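Local coordinates for intimin adherence protein (Escherichia coli O157:H7, PDB 3NCX) that probably mediates bacterial attachment to host cells as an outer-membrane adhesin that recognises the translocated intimin receptor Tir, at residues Leu11-Lys16 with Val87-Lys92; Asn15-Ile20 with Phe38-Ser43. The protein carries 1 engineered substitution. All blocks are in the same frame, centred on the assembly; numbering follows the deposited sequence.

Both contacts belong to the Ig-like part of the chain, with centres about 9 Å apart. Residues 11-20 run along the strand 37-43 in two short lengths: interaction 2 is the direct sheet pairing of 17-19 with that strand, while in interaction 1 the preceding length, 12-13, meets strand 86-91 of the other sheet. Probable hydrogen bonds tie 11-16 of interaction 1 to 38-43 of interaction 2, K12 O to S43 N at 2.7 Å and D14 N to K41 O at 2.6 Å. Their hydrophobic sides merge where Y89 CE1 packs on L40 CD2 at 3.5 Å. Interaction 2 lies nearer the chain's centre, and its I19 and I20 touch Y137 of the C-type lectin part.

Interaction 1 (Leu11-Lys16 with Val87-Lys92); sequences LKIDNK and VSYTIK
K12 O is gripped twice, by two groups of S43 on strand 37-43: its backbone N, in a probable hydrogen bond, and its hydroxyl OG. That grip belongs to the sheet of residues 11-16; what these residues offer to strand 86-91 is mostly hydrocarbon. The two backbones run in roughly the same direction, and where I13 faces Y89 their CA atoms are 6.6 Å apart, with side chains filling the gap.

On the 11-16 side I13 carries most of the contact, and across from it V87 is the most covered residue. With CG1 anti to the carbonyl carbon and CG2 anti to the backbone N, the I13 branches part. CG1 slides past V87, coming 3.5 Å from V87 CG1, and its CD1 goes on to sit 3.7 Å from Y89 CB. CG2 is also 3.7 Å from Y89 CB and lies obliquely against the ring, so the I13 and Y89 side chains cross at about a right angle. L11 comes in obliquely on V87, its CD2 4.1 Å from V87 CB, while V87 CG2 lies 3.3 Å from L11 O.

I13 also touches A79 and W51, and Y89 touches L28 and L40. Apart from L11 N, which bonds to Q85 OE1, the join on this side of the Ig-like sandwich is essentially apolar: K12 and D14 pair with strand 37-43, V87 and Y89 with strand 75-81.

Interaction 2 (Asn15-Ile20 with Phe38-Ser43); sequences NKVDII and FKLKAS
From its CB outward K39 runs alongside D18. CB lies 3.9 Å from D18 CB, the two residues pointing the same way. CG, placed beside the backbone N (chi1 -51°), has D18 OD1 near it, and I20 CD1 lies 3.4 Å from K39 CG, the isoleucine side chain crossing the lysine obliquely; CD still touches that methyl. Bends at chi2 and chi3 turn the chain aside, so that NZ ends 6.8 Å from D18 OD1 and makes a weak hydrogen bond with S64 OG. D18 finds its charge partner in R25, through a salt bridge from OD2.

Beneath these side chains D18 and K39 form an antiparallel hydrogen-bonded pair. K39 N donates to D18 O at 2.8 Å, in the carbonyl plane and on a lone pair. The return bond, D18 N to K39 O, is longer at 3.3 Å and comes from above the carbonyl plane, though nearly straight at the hydrogen (164°). I19 and F38 follow as a non-hydrogen-bonded pair.

Their side chains project to the face away from D18 and K39. V17 CG1 lies 3.4 Å from F38 CB and obliquely against the ring, while V17 CG2 meets L40 CD2 at 3.6 Å; that same leucine methyl lies at the ring's edge, in plane. I91, V67, L69 and L28 also touch F38.

D18 and K39 on one face, and V17, F38 and L40 forming a hydrophobic layer turned toward strand 86-91 on the other, are what an antiparallel sheet of an Ig-like beta-sandwich presents.

Interaction 1 (Leu11-Lys16 with Val87-Lys92)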
ATOM      1  N   LEU A  11      14.109  11.866  21.249  1.00 23.21           N
ATOM      2  CA  LEU A  11      13.757  11.078  20.078  1.00 20.45           C
ATOM      3  C   LEU A  11      12.363  11.445  19.581  1.00 24.51           C
ATOM      4  O   LEU A  11      11.435  11.608  20.374  1.00 23.96           O
ATOM      5  CB  LEU A  11      13.825   9.586  20.408  1.00 24.83           C
ATOM      6  CG  LEU A  11      13.481   8.603  19.288  1.00 25.40           C
ATOM      7  CD1 LEU A  11      14.425   8.781  18.111  1.00 20.07           C
ATOM      8  CD2 LEU A  11      13.530   7.178  19.810  1.00 23.67           C
ATOM      9  N   LYS A  12      12.226  11.569  18.264  1.00 26.52           N
ATOM     10  CA  LYS A  12      10.963  11.969  17.654  1.00 26.37           C
ATOM     11  C   LYS A  12      10.770  11.298  16.297  1.00 32.76           C
ATOM     12  O   LYS A  12      11.638  11.379  15.427  1.00 31.22           O
ATOM     13  CB  LYS A  12      10.920  13.491  17.490  1.00 33.11           C
ATOM     14  CG  LYS A  12       9.719  14.008  16.712  1.00 39.42           C
ATOM     15  CD  LYS A  12       8.467  14.053  17.573  1.00 47.71           C
ATOM     16  CE  LYS A  12       7.226  14.329  16.734  1.00 51.03           C
ATOM     17  NZ  LYS A  12       7.345  15.586  15.942  1.00 53.84           N
ATOM     18  N   ILE A  13       9.634  10.632  16.120  1.00 32.39           N
ATOM     19  CA  ILE A  13       9.287  10.060  14.823  1.00 30.87           C
ATOM     20  C   ILE A  13       8.494  11.066  13.990  1.00 35.92           C
ATOM     21  O   ILE A  13       7.394  11.475  14.369  1.00 33.17           O
ATOM     22  CB  ILE A  13       8.480   8.755  14.959  1.00 23.76           C
ATOM     23  CG1 ILE A  13       9.375   7.624  15.464  1.00 20.92           C
ATOM     24  CG2 ILE A  13       7.873   8.365  13.622  1.00 27.79           C
ATOM     25  CD1 ILE A  13       8.667   6.289  15.561  1.00 16.20           C
ATOM     26  N   ASP A  14       9.063  11.462  12.856  1.00 31.28           N
ATOM     27  CA  ASP A  14       8.435  12.444  11.978  1.00 34.17           C
ATOM     28  C   ASP A  14       7.049  11.994  11.530  1.00 34.80           C
ATOM     29  O   ASP A  14       6.873  10.872  11.051  1.00 35.26           O
ATOM     30  CB  ASP A  14       9.318  12.707  10.755  1.00 34.99           C
ATOM     31  CG  ASP A  14       9.660  14.176  10.585  1.00 47.69           C
ATOM     32  OD1 ASP A  14       8.849  14.912   9.983  1.00 46.34           O
ATOM     33  OD2 ASP A  14      10.743  14.591  11.053  1.00 42.53           O
ATOM     34  N   ASN A  15       6.068  12.874  11.690  1.00 38.79           N
ATOM     35  CA  ASN A  15       4.715  12.599  11.223  1.00 37.71           C
ATOM     36  C   ASN A  15       4.651  12.618   9.699  1.00 31.00           C
ATOM     37  O   ASN A  15       3.738  12.056   9.093  1.00 25.18           O
ATOM     38  CB  ASN A  15       3.731  13.609  11.810  1.00 33.43           C
ATOM     39  CG  ASN A  15       2.323  13.419  11.287  1.00 41.89           C
ATOM     40  OD1 ASN A  15       1.630  12.473  11.666  1.00 37.55           O
ATOM     41  ND2 ASN A  15       1.888  14.321  10.413  1.00 37.85           N
ATOM     42  N   LYS A  16       5.633  13.270   9.089  1.00 30.02           N
ATOM     43  CA  LYS A  16       5.739  13.320   7.639  1.00 32.34           C
ATOM     44  C   LYS A  16       6.370  12.023   7.138  1.00 34.56           C
ATOM     45  O   LYS A  16       7.500  11.693   7.498  1.00 31.43           O
ATOM     46  CB  LYS A  16       6.589  14.517   7.212  1.00 34.67           C
ATOM     47  CG  LYS A  16       6.243  15.081   5.842  1.00 39.70           C
ATOM     48  CD  LYS A  16       5.122  16.112   5.930  1.00 40.18           C
ATOM     49  CE  LYS A  16       5.552  17.332   6.737  1.00 41.48           C
ATOM     50  NZ  LYS A  16       4.500  18.388   6.776  1.00 34.32           N
ATOM     51  N   VAL A  87      10.169   5.653  21.041  1.00 26.48           N
ATOM     52  CA  VAL A  87       9.029   6.472  20.658  1.00 24.43           C
ATOM     53  C   VAL A  87       8.066   5.682  19.776  1.00 23.68           C
ATOM     54  O   VAL A  87       8.489   4.879  18.944  1.00 28.12           O
ATOM     55  CB  VAL A  87       9.491   7.753  19.932  1.00 26.82           C
ATOM     56  CG1 VAL A  87       8.510   8.145  18.843  1.00 28.59           C
ATOM     57  CG2 VAL A  87       9.687   8.887  20.928  1.00 24.49           C
ATOM     58  N   SER A  88       6.770   5.908  19.969  1.00 20.21           N
ATOM     59  CA  SER A  88       5.745   5.189  19.219  1.00 20.89           C
ATOM     60  C   SER A  88       5.156   6.017  18.080  1.00 23.32           C
ATOM     61  O   SER A  88       4.935   7.220  18.219  1.00 18.92           O
ATOM     62  CB  SER A  88       4.621   4.729  20.150  1.00 16.63           C
ATOM     63  OG  SER A  88       5.085   3.775  21.087  1.00 19.15           O
ATOM     64  N   TYR A  89       4.908   5.353  16.954  1.00 21.53           N
ATOM     65  CA  TYR A  89       4.187   5.943  15.831  1.00 22.63           C
ATOM     66  C   TYR A  89       3.057   5.002  15.424  1.00 20.00           C
ATOM     67  O   TYR A  89       3.304   3.868  15.025  1.00 21.36           O
ATOM     68  CB  TYR A  89       5.123   6.186  14.645  1.00 27.80           C
ATOM     69  CG  TYR A  89       4.398   6.518  13.360  1.00 24.47           C
ATOM     70  CD1 TYR A  89       4.031   5.517  12.470  1.00 24.24           C
ATOM     71  CD2 TYR A  89       4.073   7.830  13.037  1.00 26.36           C
ATOM     72  CE1 TYR A  89       3.363   5.812  11.296  1.00 28.42           C
ATOM     73  CE2 TYR A  89       3.406   8.135  11.864  1.00 28.14           C
ATOM     74  CZ  TYR A  89       3.053   7.122  10.997  1.00 31.73           C
ATOM     75  OH  TYR A  89       2.387   7.417   9.828  1.00 32.49           O
ATOM     76  N   THR A  90       1.818   5.474  15.523  1.00 26.28           N
ATOM     77  CA  THR A  90       0.661   4.612  15.291  1.00 26.33           C
ATOM     78  C   THR A  90       0.137   4.652  13.856  1.00 26.08           C
ATOM     79  O   THR A  90       0.047   5.715  13.240  1.00 20.28           O
ATOM     80  CB  THR A  90      -0.492   4.941  16.257  1.00 19.13           C
ATOM     81  OG1 THR A  90      -0.868   6.314  16.104  1.00 35.31           O
ATOM     82  CG2 THR A  90      -0.063   4.698  17.693  1.00 25.63           C
ATOM     83  N   ILE A  91      -0.208   3.479  13.336  1.00 20.67           N
ATOM     84  CA  ILE A  91      -0.786   3.359  12.005  1.00 26.55           C
ATOM     85  C   ILE A  91      -2.298   3.209  12.106  1.00 26.67           C
ATOM     86  O   ILE A  91      -2.794   2.191  12.582  1.00 26.09           O
ATOM     87  CB  ILE A  91      -0.236   2.132  11.254  1.00 29.48           C
ATOM     88  CG1 ILE A  91       1.293   2.140  11.236  1.00 31.57           C
ATOM     89  CG2 ILE A  91      -0.780   2.096   9.836  1.00 26.80           C
ATOM     90  CD1 ILE A  91       1.885   3.099  10.232  1.00 33.84           C
ATOM     91  N   LYS A  92      -3.029   4.225  11.662  1.00 26.32           N
ATOM     92  CA  LYS A  92      -4.484   4.146  11.631  1.00 29.32           C
ATOM     93  C   LYS A  92      -4.941   3.230  10.501  1.00 27.41           C
ATOM     94  O   LYS A  92      -4.433   3.312   9.382  1.00 27.65           O
ATOM     95  CB  LYS A  92      -5.099   5.539  11.475  1.00 29.63           C
ATOM     96  CG  LYS A  92      -5.070   6.368  12.750  1.00 37.74           C
ATOM     97  CD  LYS A  92      -6.040   5.810  13.783  1.00 45.45           C
ATOM     98  CE  LYS A  92      -5.859   6.477  15.136  1.00 45.89           C
ATOM     99  NZ  LYS A  92      -4.536   6.149  15.733  1.00 54.68           N
TER

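Interaction 2 (Asn15-Ile20 with Phe38-Ser43)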
ATOM      1  N   ASN A  15       6.068  12.874  11.690  1.00 38.79           N
ATOM      2  CA  ASN A  15       4.715  12.599  11.223  1.00 37.71           C
ATOM      3  C   ASN A  15       4.651  12.618   9.699  1.00 31.00           C
ATOM      4  O   ASN A  15       3.738  12.056   9.093  1.00 25.18           O
ATOM      5  CB  ASN A  15       3.731  13.609  11.810  1.00 33.43           C
ATOM      6  CG  ASN A  15       2.323  13.419  11.287  1.00 41.89           C
ATOM      7  OD1 ASN A  15       1.630  12.473  11.666  1.00 37.55           O
ATOM      8  ND2 ASN A  15       1.888  14.321  10.413  1.00 37.85           N
ATOM      9  N   LYS A  16       5.633  13.270   9.089  1.00 30.02           N
ATOM     10  CA  LYS A  16       5.739  13.320   7.639  1.00 32.34           C
ATOM     11  C   LYS A  16       6.370  12.023   7.138  1.00 34.56           C
ATOM     12  O   LYS A  16       7.500  11.693   7.498  1.00 31.43           O
ATOM     13  CB  LYS A  16       6.589  14.517   7.212  1.00 34.67           C
ATOM     14  CG  LYS A  16       6.243  15.081   5.842  1.00 39.70           C
ATOM     15  CD  LYS A  16       5.122  16.112   5.930  1.00 40.18           C
ATOM     16  CE  LYS A  16       5.552  17.332   6.737  1.00 41.48           C
ATOM     17  NZ  LYS A  16       4.500  18.388   6.776  1.00 34.32           N
ATOM     18  N   VAL A  17       5.635  11.289   6.312  1.00 29.82           N
ATOM     19  CA  VAL A  17       6.099   9.998   5.815  1.00 31.62           C
ATOM     20  C   VAL A  17       6.594  10.081   4.371  1.00 33.25           C
ATOM     21  O   VAL A  17       6.063  10.843   3.564  1.00 29.88           O
ATOM     22  CB  VAL A  17       4.992   8.927   5.927  1.00 31.04           C
ATOM     23  CG1 VAL A  17       5.093   7.922   4.798  1.00 28.37           C
ATOM     24  CG2 VAL A  17       5.057   8.237   7.281  1.00 29.28           C
ATOM     25  N   ASP A  18       7.618   9.294   4.058  1.00 27.14           N
ATOM     26  CA  ASP A  18       8.171   9.257   2.710  1.00 29.44           C
ATOM     27  C   ASP A  18       7.630   8.071   1.916  1.00 29.58           C
ATOM     28  O   ASP A  18       8.087   6.942   2.088  1.00 19.44           O
ATOM     29  CB  ASP A  18       9.698   9.192   2.761  1.00 28.78           C
ATOM     30  CG  ASP A  18      10.322   9.081   1.385  1.00 40.50           C
ATOM     31  OD1 ASP A  18      11.371   8.414   1.257  1.00 50.98           O
ATOM     32  OD2 ASP A  18       9.765   9.662   0.428  1.00 50.11           O
ATOM     33  N   ILE A  19       6.655   8.332   1.050  1.00 31.13           N
ATOM     34  CA  ILE A  19       6.087   7.285   0.206  1.00 22.76           C
ATOM     35  C   ILE A  19       7.041   6.942  -0.933  1.00 24.01           C
ATOM     36  O   ILE A  19       7.384   7.796  -1.751  1.00 27.94           O
ATOM     37  CB  ILE A  19       4.711   7.677  -0.371  1.00 20.56           C
ATOM     38  CG1 ILE A  19       3.655   7.731   0.734  1.00 19.45           C
ATOM     39  CG2 ILE A  19       4.282   6.681  -1.437  1.00 15.93           C
ATOM     40  CD1 ILE A  19       3.758   8.939   1.635  1.00 28.06           C
ATOM     41  N   ILE A  20       7.459   5.683  -0.977  1.00 20.54           N
ATOM     42  CA  ILE A  20       8.447   5.220  -1.944  1.00 21.37           C
ATOM     43  C   ILE A  20       7.980   5.352  -3.392  1.00 17.84           C
ATOM     44  O   ILE A  20       8.782   5.618  -4.287  1.00 16.15           O
ATOM     45  CB  ILE A  20       8.821   3.749  -1.679  1.00 22.05           C
ATOM     46  CG1 ILE A  20       9.347   3.585  -0.253  1.00 23.53           C
ATOM     47  CG2 ILE A  20       9.848   3.266  -2.690  1.00 20.41           C
ATOM     48  CD1 ILE A  20      10.560   4.439   0.044  1.00 30.65           C
ATOM     49  N   PHE A  38       6.808   2.759   2.793  1.00 15.91           N
ATOM     50  CA  PHE A  38       7.127   4.133   3.164  1.00 19.90           C
ATOM     51  C   PHE A  38       8.209   4.205   4.241  1.00 19.98           C
ATOM     52  O   PHE A  38       8.345   3.297   5.063  1.00 16.68           O
ATOM     53  CB  PHE A  38       5.867   4.876   3.618  1.00 17.48           C
ATOM     54  CG  PHE A  38       5.172   4.241   4.790  1.00 17.50           C
ATOM     55  CD1 PHE A  38       5.368   4.723   6.073  1.00 16.84           C
ATOM     56  CD2 PHE A  38       4.315   3.167   4.608  1.00 17.34           C
ATOM     57  CE1 PHE A  38       4.726   4.143   7.153  1.00 20.21           C
ATOM     58  CE2 PHE A  38       3.669   2.583   5.683  1.00 11.78           C
ATOM     59  CZ  PHE A  38       3.876   3.072   6.957  1.00 14.05           C
ATOM     60  N   LYS A  39       8.972   5.293   4.229  1.00 21.50           N
ATOM     61  CA  LYS A  39      10.084   5.470   5.156  1.00 22.49           C
ATOM     62  C   LYS A  39       9.711   6.383   6.318  1.00 20.54           C
ATOM     63  O   LYS A  39       9.475   7.577   6.128  1.00 18.71           O
ATOM     64  CB  LYS A  39      11.293   6.059   4.426  1.00 24.44           C
ATOM     65  CG  LYS A  39      11.687   5.321   3.158  1.00 25.81           C
ATOM     66  CD  LYS A  39      12.549   4.107   3.457  1.00 36.94           C
ATOM     67  CE  LYS A  39      13.892   4.517   4.038  1.00 43.11           C
ATOM     68  NZ  LYS A  39      14.812   3.354   4.181  1.00 40.70           N
ATOM     69  N   LEU A  40       9.663   5.820   7.521  1.00 19.37           N
ATOM     70  CA  LEU A  40       9.477   6.615   8.728  1.00 17.86           C
ATOM     71  C   LEU A  40      10.777   7.337   9.072  1.00 22.00           C
ATOM     72  O   LEU A  40      11.847   6.729   9.082  1.00 21.31           O
ATOM     73  CB  LEU A  40       9.037   5.732   9.896  1.00 19.00           C
ATOM     74  CG  LEU A  40       7.610   5.183   9.832  1.00 19.53           C
ATOM     75  CD1 LEU A  40       7.375   4.161  10.929  1.00 13.26           C
ATOM     76  CD2 LEU A  40       6.596   6.315   9.921  1.00 13.79           C
ATOM     77  N   LYS A  41      10.679   8.635   9.345  1.00 25.44           N
ATOM     78  CA  LYS A  41      11.856   9.447   9.634  1.00 21.26           C
ATOM     79  C   LYS A  41      11.996   9.729  11.124  1.00 26.36           C
ATOM     80  O   LYS A  41      11.192  10.457  11.702  1.00 31.15           O
ATOM     81  CB  LYS A  41      11.795  10.768   8.865  1.00 30.57           C
ATOM     82  CG  LYS A  41      12.982  11.695   9.106  1.00 25.03           C
ATOM     83  CD  LYS A  41      14.060  11.518   8.044  1.00 40.19           C
ATOM     84  CE  LYS A  41      14.650  10.116   8.060  1.00 42.15           C
ATOM     85  NZ  LYS A  41      15.582   9.894   6.919  1.00 43.76           N
ATOM     86  N   ALA A  42      13.024   9.155  11.743  1.00 29.71           N
ATOM     87  CA  ALA A  42      13.296   9.398  13.155  1.00 27.82           C
ATOM     88  C   ALA A  42      14.286  10.545  13.328  1.00 25.95           C
ATOM     89  O   ALA A  42      15.104  10.809  12.449  1.00 33.61           O
ATOM     90  CB  ALA A  42      13.821   8.135  13.821  1.00 24.37           C
ATOM     91  N   SER A  43      14.200  11.228  14.464  1.00 24.41           N
ATOM     92  CA  SER A  43      15.104  12.331  14.767  1.00 25.71           C
ATOM     93  C   SER A  43      15.453  12.330  16.250  1.00 27.13           C
ATOM     94  O   SER A  43      14.805  11.651  17.045  1.00 29.27           O
ATOM     95  CB  SER A  43      14.473  13.668  14.379  1.00 22.61           C
ATOM     96  OG  SER A  43      13.347  13.954  15.190  1.00 31.46           O
TER